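Local coordinates for 3-methyladenine dna-glycosylase (Archaeoglobus fulgidus, PDB 2JHN), which belongs to the HhH-GPD superfamily of helix-hairpin-helix base excision DNA repair proteins and also carries a TATA-box binding protein-like domain, at residues M49-P52 with I58-E61; E86-F91 with A274-F279; F91-E96 with M100-F105; S181-K184 with V189-A192; A246-Y251 with E255-E260. The protein carries 1 engineered substitution. All coordinates share one frame; numbering follows the deposited sequence. Where two conformers were deposited one is given.

Interaction 1 of 5, residues M49-P52 with I58-E61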
# COMPACT_ATOMS: atom_id res chain seq x y z
N MET A 49 -2.84 14.24 -9.72
CA MET A 49 -1.54 13.77 -10.17
C MET A 49 -0.46 14.47 -9.36
O MET A 49 -0.68 15.56 -8.82
CB MET A 49 -1.34 13.99 -11.68
CG MET A 49 -1.06 15.42 -12.04
SD MET A 49 -1.18 15.70 -13.81
CE MET A 49 0.31 14.98 -14.38
N ALA A 50 0.70 13.85 -9.27
CA ALA A 50 1.79 14.41 -8.47
C ALA A 50 3.13 14.00 -9.06
O ALA A 50 3.27 12.93 -9.62
CB ALA A 50 1.68 13.99 -7.01
N TYR A 51 4.12 14.88 -8.89
CA TYR A 51 5.45 14.69 -9.46
C TYR A 51 6.34 15.75 -8.80
O TYR A 51 5.86 16.80 -8.37
CB TYR A 51 5.43 14.86 -10.99
CG TYR A 51 4.85 16.19 -11.44
CD1 TYR A 51 5.68 17.32 -11.57
CD2 TYR A 51 3.49 16.33 -11.73
CE1 TYR A 51 5.15 18.56 -11.97
CE2 TYR A 51 2.95 17.57 -12.13
CZ TYR A 51 3.81 18.68 -12.25
OH TYR A 51 3.32 19.91 -12.64
N PRO A 52 7.64 15.44 -8.67
CA PRO A 52 8.59 16.34 -8.03
C PRO A 52 8.97 17.54 -8.92
O PRO A 52 9.14 17.38 -10.13
CB PRO A 52 9.81 15.47 -7.82
CG PRO A 52 9.74 14.41 -8.82
CD PRO A 52 8.27 14.18 -9.11
N ILE A 58 6.97 18.52 -3.93
CA ILE A 58 6.11 17.71 -4.79
C ILE A 58 4.97 18.60 -5.28
O ILE A 58 4.22 19.18 -4.50
CB ILE A 58 5.54 16.45 -4.03
CG1 ILE A 58 6.67 15.58 -3.43
CG2 ILE A 58 4.59 15.63 -4.94
CD1 ILE A 58 7.78 15.11 -4.41
N VAL A 59 4.86 18.72 -6.59
CA VAL A 59 3.73 19.40 -7.21
C VAL A 59 2.53 18.46 -7.33
O VAL A 59 2.68 17.29 -7.70
CB VAL A 59 4.12 19.95 -8.59
CG1 VAL A 59 2.90 20.62 -9.30
CG2 VAL A 59 5.28 20.93 -8.43
N VAL A 60 1.36 18.99 -6.99
CA VAL A 60 0.06 18.32 -7.21
C VAL A 60 -0.81 19.13 -8.18
O VAL A 60 -0.94 20.35 -8.06
CB VAL A 60 -0.71 18.08 -5.89
CG1 VAL A 60 -1.98 17.24 -6.15
CG2 VAL A 60 0.18 17.36 -4.84
N GLU A 61 -1.38 18.43 -9.15
CA GLU A 61 -2.41 19.00 -10.02
C GLU A 61 -3.65 18.12 -9.98
O GLU A 61 -3.56 16.90 -9.75
CB GLU A 61 -1.89 19.10 -11.46
CG GLU A 61 -0.67 19.99 -11.64
CD GLU A 61 -0.26 20.13 -13.10
OE1 GLU A 61 -1.12 20.50 -13.93
OE2 GLU A 61 0.91 19.87 -13.43
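Residues Met49 to Pro52 and Ile58 to Glu61 lie side by side as antiparallel strands, 158° apart in direction, with Met49-Glu61 and Tyr51-Val59 as hydrogen-bonded pairs alternating with the non-hydrogen-bonded pairs Ala50-Val60 and Pro52-Ile58. Two backbone bonds close each hydrogen-bonded pair; Met49 N to Glu61 O and Val59 N to Tyr51 O both measure 2.8 Å. Between these rungs Ala50 CA approaches Val59 O at 3.1 Å in a CA-H...O contact. Proline suits position 52, because its pairing with Ile58 needs no N-H. On the sheet face that carries Tyr51, chi1 of 55° sets CG between the backbone N and the carbonyl carbon and lays the ring alongside Val59. Val59 CB sits over one ring face, off toward the rim and 4.1 Å from the centroid, a CH-pi contact. The phenol then reaches diagonally to Glu61: Tyr51 OH donates to Glu61 OE2 at 2.5 Å, meeting the carboxylate on its anti side, 18° out of its plane. Met49 CG runs beside Glu61 CB at 3.8 Å. The face of Ala50, Pro52, Ile58 and Val60 is apolar, with Ile58 CD1 4.0 Å from Pro52 CB; Trp12 covers these two, while Trp69 and Leu76 of helix 69-80 cover Val60. This is a beta hairpin of the antiparallel sheet in the TATA-box binding protein-like domain, backed by helices on one face.

Interaction 2 of 5, residues E86-F91 with A274-F279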
# COMPACT_ATOMS: atom_id res chain seq x y z
N GLU A 86 13.81 11.69 9.28
CA GLU A 86 15.09 11.92 10.00
C GLU A 86 15.29 10.90 11.14
O GLU A 86 16.35 10.26 11.23
CB GLU A 86 15.13 13.35 10.54
CG GLU A 86 16.29 13.63 11.48
CD GLU A 86 17.60 13.91 10.76
OE1 GLU A 86 17.63 13.86 9.51
OE2 GLU A 86 18.60 14.18 11.48
N GLU A 87 14.24 10.73 11.96
CA GLU A 87 14.28 9.87 13.12
C GLU A 87 14.36 8.39 12.74
O GLU A 87 15.08 7.62 13.38
CB GLU A 87 13.08 10.14 14.03
CG GLU A 87 13.36 9.82 15.51
CD GLU A 87 12.11 9.61 16.36
OE1 GLU A 87 11.05 10.23 16.04
OE2 GLU A 87 12.19 8.84 17.36
N LEU A 88 13.59 8.01 11.72
CA LEU A 88 13.68 6.65 11.18
C LEU A 88 15.11 6.38 10.75
O LEU A 88 15.69 5.34 11.06
CB LEU A 88 12.75 6.49 9.96
CG LEU A 88 12.93 5.24 9.07
CD1 LEU A 88 12.62 3.96 9.81
CD2 LEU A 88 12.08 5.34 7.77
N TYR A 89 15.69 7.33 10.02
CA TYR A 89 17.02 7.13 9.46
C TYR A 89 18.07 7.00 10.57
O TYR A 89 18.96 6.15 10.49
CB TYR A 89 17.37 8.27 8.52
CG TYR A 89 16.76 8.18 7.12
CD1 TYR A 89 16.16 7.00 6.64
CD2 TYR A 89 16.86 9.27 6.26
CE1 TYR A 89 15.65 6.95 5.32
CE2 TYR A 89 16.36 9.22 4.97
CZ TYR A 89 15.75 8.07 4.51
OH TYR A 89 15.29 8.07 3.22
N ARG A 90 17.96 7.86 11.58
CA ARG A 90 18.82 7.77 12.78
C ARG A 90 18.75 6.37 13.41
O ARG A 90 19.78 5.75 13.75
CB ARG A 90 18.39 8.84 13.79
CG ARG A 90 19.39 9.14 14.89
CD ARG A 90 18.90 10.31 15.75
NE ARG A 90 18.85 11.53 14.95
CZ ARG A 90 17.76 12.26 14.70
NH1 ARG A 90 16.57 11.93 15.20
NH2 ARG A 90 17.88 13.35 13.95
N PHE A 91 17.53 5.87 13.56
CA PHE A 91 17.27 4.54 14.12
C PHE A 91 17.87 3.42 13.26
O PHE A 91 18.53 2.51 13.77
CB PHE A 91 15.75 4.36 14.33
CG PHE A 91 15.37 3.03 14.92
CD1 PHE A 91 15.18 2.89 16.30
CD2 PHE A 91 15.20 1.92 14.11
CE1 PHE A 91 14.82 1.66 16.85
CE2 PHE A 91 14.84 0.68 14.64
CZ PHE A 91 14.65 0.55 16.02
N ALA A 274 8.85 -0.58 12.95
CA ALA A 274 8.63 -1.86 12.24
C ALA A 274 7.83 -1.69 10.93
O ALA A 274 8.16 -2.33 9.91
CB ALA A 274 7.94 -2.89 13.13
N ARG A 275 6.79 -0.83 10.96
CA ARG A 275 5.96 -0.57 9.74
C ARG A 275 6.75 0.08 8.58
O ARG A 275 6.53 -0.23 7.43
CB ARG A 275 4.71 0.26 10.08
CG ARG A 275 3.54 0.04 9.09
CD ARG A 275 2.44 1.08 9.30
NE ARG A 275 2.85 2.37 8.76
CZ ARG A 275 2.75 2.70 7.48
NH1 ARG A 275 2.22 1.85 6.61
NH2 ARG A 275 3.20 3.88 7.06
N ASP A 276 7.68 1.00 8.90
CA ASP A 276 8.53 1.60 7.88
C ASP A 276 9.53 0.58 7.37
O ASP A 276 9.73 0.40 6.16
CB ASP A 276 9.30 2.78 8.52
CG ASP A 276 8.38 3.85 9.02
OD1 ASP A 276 7.87 4.63 8.18
OD2 ASP A 276 8.18 3.94 10.26
N ILE A 277 10.15 -0.14 8.30
CA ILE A 277 11.11 -1.18 7.90
C ILE A 277 10.46 -2.28 7.03
O ILE A 277 11.08 -2.83 6.14
CB ILE A 277 11.83 -1.77 9.16
CG1 ILE A 277 12.67 -0.66 9.81
CG2 ILE A 277 12.66 -3.04 8.81
CD1 ILE A 277 13.07 -0.97 11.28
N LEU A 278 9.20 -2.58 7.31
CA LEU A 278 8.48 -3.54 6.50
C LEU A 278 8.51 -3.19 4.99
O LEU A 278 8.70 -4.08 4.15
CB LEU A 278 7.02 -3.57 6.97
CG LEU A 278 6.03 -4.41 6.16
CD1 LEU A 278 6.38 -5.89 6.20
CD2 LEU A 278 4.62 -4.16 6.64
N PHE A 279 8.33 -1.91 4.65
CA PHE A 279 8.38 -1.49 3.24
C PHE A 279 9.80 -1.68 2.62
O PHE A 279 9.91 -2.07 1.45
CB PHE A 279 7.90 -0.04 3.08
CG PHE A 279 6.38 0.11 3.07
CD1 PHE A 279 5.59 -0.46 4.06
CD2 PHE A 279 5.75 0.86 2.05
CE1 PHE A 279 4.18 -0.29 4.06
CE2 PHE A 279 4.35 1.04 2.05
CZ PHE A 279 3.56 0.45 3.05
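Leu88 meets Asp276 between helix 86-93 and helix 274-287; Leu88 CA and Asp276 CA are 7.9 Å apart. From CB, which points toward the other helix, the leucine chain continues with CG anti to the backbone N (chi1 167°), and this carries the two methyl groups to that helix. CD1 rests on Asp276 CB at 3.8 Å. CD2 touches the same methylene at 3.9 Å and comes within 4.2 Å of Asp276 CG, so the fork of the leucine straddles the aliphatic root of an acidic residue. The carboxylate is employed elsewhere: Asp276 OD2 forms a salt bridge with Arg110, and OD1 is hydrogen-bonded to Ala111 N. An aspartate can thus serve a buried position, offering carbon to the leucine while its charge is met by a cation and a backbone amide. The contact belongs to the helical part of the molecule, where helix 86-93 meets the last helix of the chain, 274-287, 183 residues later. One turn on from Leu88, Phe91 CE2 touches Ile277 CD1 at 4.1 Å. The two side chains cross at about a right angle, and the methyl approaches the ring obliquely. Phe273 also meets the Phe91 ring and packs on Leu88, while Leu98 of helix 96-104 touches both Phe91 and Ile277. Arg90 NH2 pairs with Glu86 OE2 at 2.7 Å, an i to i+4 salt bridge suited to an exposed surface.

Interaction 3 of 5, residues F91-E96 with M100-F105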
# COMPACT_ATOMS: atom_id res chain seq x y z
N PHE A 91 17.53 5.87 13.56
CA PHE A 91 17.27 4.54 14.12
C PHE A 91 17.87 3.42 13.26
O PHE A 91 18.53 2.51 13.77
CB PHE A 91 15.75 4.36 14.33
CG PHE A 91 15.37 3.03 14.92
CD1 PHE A 91 15.18 2.89 16.30
CD2 PHE A 91 15.20 1.92 14.11
CE1 PHE A 91 14.82 1.66 16.85
CE2 PHE A 91 14.84 0.68 14.64
CZ PHE A 91 14.65 0.55 16.02
N MET A 92 17.65 3.47 11.95
CA MET A 92 18.20 2.46 11.06
C MET A 92 19.75 2.42 11.13
O MET A 92 20.35 1.34 11.03
CB MET A 92 17.71 2.68 9.62
CG MET A 92 16.20 2.39 9.51
SD MET A 92 15.56 2.70 7.85
CE MET A 92 15.99 1.14 7.12
N ASP A 93 20.36 3.58 11.36
CA ASP A 93 21.81 3.73 11.39
C ASP A 93 22.42 2.94 12.55
O ASP A 93 23.58 2.49 12.49
CB ASP A 93 22.17 5.20 11.55
CG ASP A 93 22.33 5.91 10.23
OD1 ASP A 93 22.49 5.25 9.17
OD2 ASP A 93 22.31 7.16 10.24
N GLY A 94 21.60 2.75 13.58
CA GLY A 94 22.00 2.08 14.82
C GLY A 94 22.01 0.57 14.74
O GLY A 94 22.25 -0.11 15.75
N ASP A 95 21.74 0.01 13.55
CA ASP A 95 21.71 -1.43 13.38
C ASP A 95 22.41 -1.73 12.05
O ASP A 95 22.04 -1.16 11.02
CB ASP A 95 20.24 -1.93 13.44
CG ASP A 95 20.09 -3.41 13.14
OD1 ASP A 95 20.52 -3.89 12.06
OD2 ASP A 95 19.48 -4.12 13.97
N GLU A 96 23.42 -2.61 12.07
CA GLU A 96 24.25 -2.83 10.88
C GLU A 96 23.42 -3.21 9.64
O GLU A 96 23.64 -2.67 8.55
CB GLU A 96 25.30 -3.93 11.12
CG GLU A 96 26.32 -3.97 9.97
CD GLU A 96 27.44 -4.98 10.16
OE1 GLU A 96 27.56 -5.56 11.26
OE2 GLU A 96 28.20 -5.20 9.18
N MET A 100 22.37 -1.05 6.18
CA MET A 100 22.54 -1.71 4.89
C MET A 100 21.31 -1.56 3.97
O MET A 100 21.43 -1.29 2.77
CB MET A 100 22.81 -3.19 5.17
CG MET A 100 23.43 -4.00 4.05
SD MET A 100 24.08 -5.52 4.75
CE MET A 100 25.62 -4.97 5.45
N LEU A 101 20.13 -1.76 4.56
CA LEU A 101 18.83 -1.56 3.89
C LEU A 101 18.58 -0.09 3.56
O LEU A 101 18.17 0.25 2.45
CB LEU A 101 17.68 -2.04 4.78
CG LEU A 101 17.20 -3.48 4.85
CD1 LEU A 101 15.97 -3.48 5.74
CD2 LEU A 101 16.86 -4.01 3.46
N LYS A 102 18.82 0.79 4.54
CA LYS A 102 18.67 2.22 4.35
C LYS A 102 19.52 2.72 3.19
O LYS A 102 19.06 3.52 2.39
CB LYS A 102 19.04 3.00 5.61
CG LYS A 102 18.94 4.54 5.43
CD LYS A 102 19.39 5.30 6.69
CE LYS A 102 20.89 5.20 6.94
NZ LYS A 102 21.66 6.35 6.34
N ASN A 103 20.77 2.26 3.12
CA ASN A 103 21.68 2.70 2.07
C ASN A 103 21.34 2.13 0.69
O ASN A 103 21.43 2.86 -0.31
CB ASN A 103 23.14 2.43 2.47
CG ASN A 103 23.62 3.37 3.60
OD1 ASN A 103 23.20 4.52 3.69
ND2 ASN A 103 24.49 2.86 4.46
N ARG A 104 20.91 0.87 0.64
CA ARG A 104 20.49 0.25 -0.61
C ARG A 104 19.31 1.02 -1.23
O ARG A 104 19.28 1.22 -2.44
CB ARG A 104 20.14 -1.24 -0.45
CG ARG A 104 19.72 -1.92 -1.77
CD ARG A 104 19.68 -3.45 -1.68
NE ARG A 104 21.02 -4.03 -1.53
CZ ARG A 104 21.83 -4.32 -2.55
NH1 ARG A 104 21.45 -4.08 -3.81
NH2 ARG A 104 23.04 -4.83 -2.30
N PHE A 105 18.36 1.45 -0.39
CA PHE A 105 17.19 2.19 -0.89
C PHE A 105 17.17 3.63 -0.36
O PHE A 105 16.12 4.17 0.04
CB PHE A 105 15.89 1.41 -0.59
CG PHE A 105 15.91 -0.01 -1.12
CD1 PHE A 105 15.84 -0.26 -2.51
CD2 PHE A 105 16.06 -1.09 -0.25
CE1 PHE A 105 15.89 -1.58 -3.00
CE2 PHE A 105 16.10 -2.41 -0.72
CZ PHE A 105 16.01 -2.67 -2.10
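Met92 and Lys102 cross at a slant, the thioether of one laid against the base of the other. The methionine chain bends at its last torsion (chi3 84°), which turns the terminal methyl in toward helix 96-104: Met92 CE lies 3.8 Å from Lys102 N and 3.9 Å from Lys102 CB. The same methyl also reaches Leu101 CB at 4.3 Å. A flexible, unbranched apolar chain suits this buried site. Lysine is fitted to a double role, its CB meeting the methionine while its outer carbons, bent at chi3 and chi4, fold the ammonium toward Asp93. Asp93 OD1 and Lys102 NZ are modelled 3.1 Å apart as a salt bridge, though the place of that oxygen is uncertain. At the start of the second helix, Met100 N bonds to Glu96 O at 3.1 Å, the first-turn bond. That helix starts at the N-cap Asp95, whose OD1 takes the amide of Leu98 and whose OD2 pairs with Arg269. The two segments therefore belong to two consecutive helices, 86-93 and 96-104, joined by a short turn at Gly94 and Asp95. Helix 274-287 packs against the second of them, with Tyr280, Leu281 and Tyr284 on Leu101.

Interaction 4 of 5, residues S181-K184 with V189-A192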
# COMPACT_ATOMS: atom_id res chain seq x y z
N SER A 181 -11.50 -16.00 -7.79
CA SER A 181 -12.07 -17.24 -7.29
C SER A 181 -13.40 -16.93 -6.64
O SER A 181 -13.62 -15.81 -6.17
CB SER A 181 -11.14 -17.90 -6.25
OG SER A 181 -11.39 -17.41 -4.94
N ARG A 182 -14.30 -17.90 -6.61
CA ARG A 182 -15.62 -17.68 -6.02
C ARG A 182 -15.60 -17.18 -4.54
O ARG A 182 -16.34 -16.25 -4.20
CB ARG A 182 -16.51 -18.91 -6.17
CG ARG A 182 -17.81 -18.75 -5.44
CD ARG A 182 -18.88 -19.75 -5.81
NE ARG A 182 -20.16 -19.16 -5.42
CZ ARG A 182 -20.98 -18.50 -6.23
NH1 ARG A 182 -20.69 -18.37 -7.53
NH2 ARG A 182 -22.10 -17.98 -5.75
N ARG A 183 -14.78 -17.79 -3.69
CA ARG A 183 -14.74 -17.41 -2.27
C ARG A 183 -14.22 -15.99 -2.07
O ARG A 183 -14.78 -15.24 -1.27
CB ARG A 183 -13.94 -18.40 -1.40
CG ARG A 183 -14.14 -18.17 0.12
CD ARG A 183 -15.62 -18.27 0.50
NE ARG A 183 -16.17 -17.25 1.42
CZ ARG A 183 -15.51 -16.62 2.39
NH1 ARG A 183 -14.22 -16.84 2.61
NH2 ARG A 183 -16.16 -15.73 3.14
N LYS A 184 -13.16 -15.64 -2.80
CA LYS A 184 -12.59 -14.26 -2.77
C LYS A 184 -13.69 -13.25 -3.15
O LYS A 184 -13.98 -12.30 -2.41
CB LYS A 184 -11.37 -14.11 -3.69
CG LYS A 184 -10.00 -14.54 -3.07
CD LYS A 184 -8.87 -14.46 -4.07
CE LYS A 184 -7.58 -15.05 -3.50
NZ LYS A 184 -6.47 -14.91 -4.45
N VAL A 189 -17.47 -9.03 -1.60
CA VAL A 189 -18.85 -8.55 -1.57
C VAL A 189 -19.33 -8.40 -0.10
O VAL A 189 -19.92 -7.40 0.27
CB VAL A 189 -19.78 -9.44 -2.43
CG1 VAL A 189 -21.26 -9.10 -2.18
CG2 VAL A 189 -19.43 -9.28 -3.92
N GLU A 190 -18.99 -9.38 0.73
CA GLU A 190 -19.30 -9.34 2.16
C GLU A 190 -18.77 -8.06 2.86
O GLU A 190 -19.50 -7.35 3.55
CB GLU A 190 -18.74 -10.60 2.84
CG GLU A 190 -19.34 -10.91 4.20
CD GLU A 190 -18.74 -12.17 4.88
OE1 GLU A 190 -18.23 -13.09 4.18
OE2 GLU A 190 -18.82 -12.24 6.13
N ILE A 191 -17.50 -7.76 2.61
CA ILE A 191 -16.87 -6.57 3.14
C ILE A 191 -17.55 -5.29 2.60
O ILE A 191 -17.75 -4.32 3.34
CB ILE A 191 -15.34 -6.58 2.85
CG1 ILE A 191 -14.64 -7.78 3.56
CG2 ILE A 191 -14.71 -5.23 3.16
CD1 ILE A 191 -14.55 -7.65 5.06
N ALA A 192 -17.94 -5.31 1.33
CA ALA A 192 -18.61 -4.15 0.70
C ALA A 192 -19.92 -3.71 1.39
O ALA A 192 -20.31 -2.53 1.37
CB ALA A 192 -18.84 -4.41 -0.81
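Arg183 and Glu190 form an i to i+7 pair along one side of helix 182-192, two turns apart on the surface of the HhH-GPD region. Arg183 NH2 stands 3.5 Å from Glu190 OE1, a long salt bridge. The oxygen lies at the guanidinium edge, near its plane, but the guanidinium and carboxylate planes are inclined by 60°, so the match is that of a loose charge pair. The arginine CB points away from the other segment; a bend at chi2 (58°) and another at chi3 bring the tip back along the helix. Glu190 answers with a chain extended beyond CG. Arg183 has two modelled conformers, so the pair, present in the one described, is doubtful. The stronger partner of Arg183 NH2 is the backbone oxygen of Lys216, and Lys216 NZ forms a weak, long ion pair with Glu190 OE1. At the start of the helix Ser181 is the N-cap: its OG accepts from Lys184 N at 3.3 Å, nearly straight at 164°, a place for which a short hydroxyl side chain is well suited. Lys184 NZ in turn bonds to the carbonyls of Ile127 and Gln129. The helix lies against helices 164-177 and 118-127, with Ala192 touching both, while the Arg183-Glu190 side faces the loop of Phe215 and Lys216, the turn of the helix-hairpin-helix motif, where Thr213, Phe215 and Ile218 hold a sodium ion.

Interaction 5 of 5, residues A246-Y251 with E255-E260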
# COMPACT_ATOMS: atom_id res chain seq x y z
N ALA A 246 13.16 -12.07 3.53
CA ALA A 246 13.99 -10.87 3.72
C ALA A 246 14.69 -10.83 5.08
O ALA A 246 15.90 -10.55 5.16
CB ALA A 246 13.15 -9.59 3.47
N VAL A 247 13.95 -11.12 6.14
CA VAL A 247 14.51 -11.09 7.50
C VAL A 247 15.57 -12.19 7.69
O VAL A 247 16.57 -11.98 8.36
CB VAL A 247 13.40 -11.18 8.60
CG1 VAL A 247 14.02 -11.35 9.99
CG2 VAL A 247 12.52 -9.93 8.56
N SER A 248 15.32 -13.35 7.08
CA SER A 248 16.27 -14.47 7.13
C SER A 248 17.57 -14.16 6.40
O SER A 248 18.65 -14.47 6.92
CB SER A 248 15.63 -15.73 6.55
OG SER A 248 14.55 -16.15 7.37
N ARG A 249 17.45 -13.56 5.21
CA ARG A 249 18.60 -13.13 4.40
C ARG A 249 19.44 -12.05 5.08
O ARG A 249 20.68 -12.09 5.02
CB ARG A 249 18.13 -12.67 3.01
CG ARG A 249 19.24 -12.63 1.97
CD ARG A 249 18.75 -13.02 0.59
NE ARG A 249 19.88 -13.19 -0.33
CZ ARG A 249 20.42 -12.19 -1.02
NH1 ARG A 249 19.93 -10.96 -0.91
NH2 ARG A 249 21.45 -12.42 -1.82
N LEU A 250 18.78 -11.12 5.76
CA LEU A 250 19.46 -10.06 6.48
C LEU A 250 20.19 -10.51 7.73
O LEU A 250 21.32 -10.07 7.98
CB LEU A 250 18.46 -8.96 6.87
CG LEU A 250 18.18 -7.88 5.84
CD1 LEU A 250 17.09 -6.98 6.39
CD2 LEU A 250 19.44 -7.08 5.52
N TYR A 251 19.55 -11.36 8.54
CA TYR A 251 20.01 -11.62 9.89
C TYR A 251 20.45 -13.05 10.15
O TYR A 251 21.04 -13.34 11.21
CB TYR A 251 18.91 -11.26 10.90
CG TYR A 251 18.70 -9.76 11.09
CD1 TYR A 251 19.57 -9.01 11.89
CD2 TYR A 251 17.62 -9.11 10.49
CE1 TYR A 251 19.38 -7.63 12.07
CE2 TYR A 251 17.41 -7.74 10.67
CZ TYR A 251 18.29 -7.00 11.45
OH TYR A 251 18.09 -5.65 11.63
N GLU A 255 19.33 -18.64 5.94
CA GLU A 255 18.67 -19.81 6.52
C GLU A 255 17.24 -19.42 6.91
O GLU A 255 17.04 -18.67 7.87
CB GLU A 255 19.45 -20.32 7.75
CG GLU A 255 20.79 -21.00 7.40
CD GLU A 255 20.62 -22.24 6.52
OE1 GLU A 255 20.09 -23.27 7.01
OE2 GLU A 255 21.02 -22.18 5.33
N ILE A 256 16.27 -19.92 6.15
CA ILE A 256 14.84 -19.58 6.34
C ILE A 256 14.34 -19.79 7.78
O ILE A 256 14.47 -20.89 8.34
CB ILE A 256 13.92 -20.29 5.29
CG1 ILE A 256 12.51 -19.69 5.31
CG2 ILE A 256 13.89 -21.82 5.50
CD1 ILE A 256 12.44 -18.21 4.89
N GLN A 257 13.81 -18.73 8.38
CA GLN A 257 13.32 -18.74 9.75
C GLN A 257 11.79 -18.81 9.79
O GLN A 257 11.12 -18.49 8.80
CB GLN A 257 13.82 -17.52 10.53
CG GLN A 257 15.35 -17.38 10.57
CD GLN A 257 16.04 -18.59 11.20
OE1 GLN A 257 16.61 -19.44 10.49
NE2 GLN A 257 15.98 -18.69 12.52
N SER A 258 11.28 -19.24 10.94
CA SER A 258 9.84 -19.31 11.21
C SER A 258 9.26 -17.91 11.46
O SER A 258 9.99 -17.00 11.83
CB SER A 258 9.60 -20.19 12.45
OG SER A 258 10.00 -19.52 13.64
N ALA A 259 7.94 -17.77 11.31
CA ALA A 259 7.25 -16.52 11.63
C ALA A 259 7.47 -16.09 13.08
O ALA A 259 7.66 -14.90 13.36
CB ALA A 259 5.76 -16.63 11.31
N GLU A 260 7.49 -17.05 14.02
CA GLU A 260 7.71 -16.70 15.43
C GLU A 260 9.10 -16.07 15.70
O GLU A 260 9.24 -15.14 16.48
CB GLU A 260 7.40 -17.89 16.38
CG GLU A 260 8.19 -19.17 16.18
CD GLU A 260 7.82 -20.28 17.18
OE1 GLU A 260 7.41 -19.97 18.32
OE2 GLU A 260 7.95 -21.46 16.81
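Ser248 OG has two hydrogen-bond partners: it accepts from Gln257 N at 2.9 Å, with an N-H...O angle of 148°, and is hydrogen-bonded to the carbonyl of Arg244 one turn back in its own helix. A carbonyl can only accept, so the hydroxyl gives its proton to the helix and offers oxygen to the loop. With OG beside its backbone N (chi1 -65°), the side chain can serve both at once. Serine suits this buried position because it is small enough for the loop to pass close over it. Ser248 CB lies 3.5 Å from Glu255 O, and Ser248 OG is 3.6 Å from Ile256 CA. The chain of Ile256 starts out away from the helix, yet its CD1 turns back to within 3.9 Å of Ser248 OG. Gln257 CB points toward the helix, and Gln257 CG comes to 3.5 Å from the same oxygen, so aliphatic carbon lies close about the polar bond. Arg244 NE also bonds to Gln257 O, and Ser248 shares a backbone bond with Gly254. Just beyond, Ser258 is the N-cap of helix 259-270, its OG bonded to Lys261 N. Donating to Arg244 O and accepting from Gln257 N, one hydroxyl thus ties the loop between helices 241-251 and 259-270 of the HhH-GPD region to the first of those helices.

How the interactions relate
Interactions 1 to 5 open in that order along the chain, and interactions 3, 4 and 5 all fall within the long span that interaction 2 bridges. Interaction 1 belongs to the five-stranded sheet of the TATA-box binding protein-like domain and touches none of the others. Interactions 2 and 3 share helix 86-93 and Phe91, with centres about 9 Å apart, and Tyr89 packs on Lys102. Interaction 5 joins this cluster through Leu250 against Leu101 and a weak bond from Tyr251 to Asp95. Interaction 4 lies apart, about 32 Å centre to centre from interaction 5. Helices 86-93, 96-104, 241-251 and 274-287 thus pack as one group, with helix 182-192 well away from it.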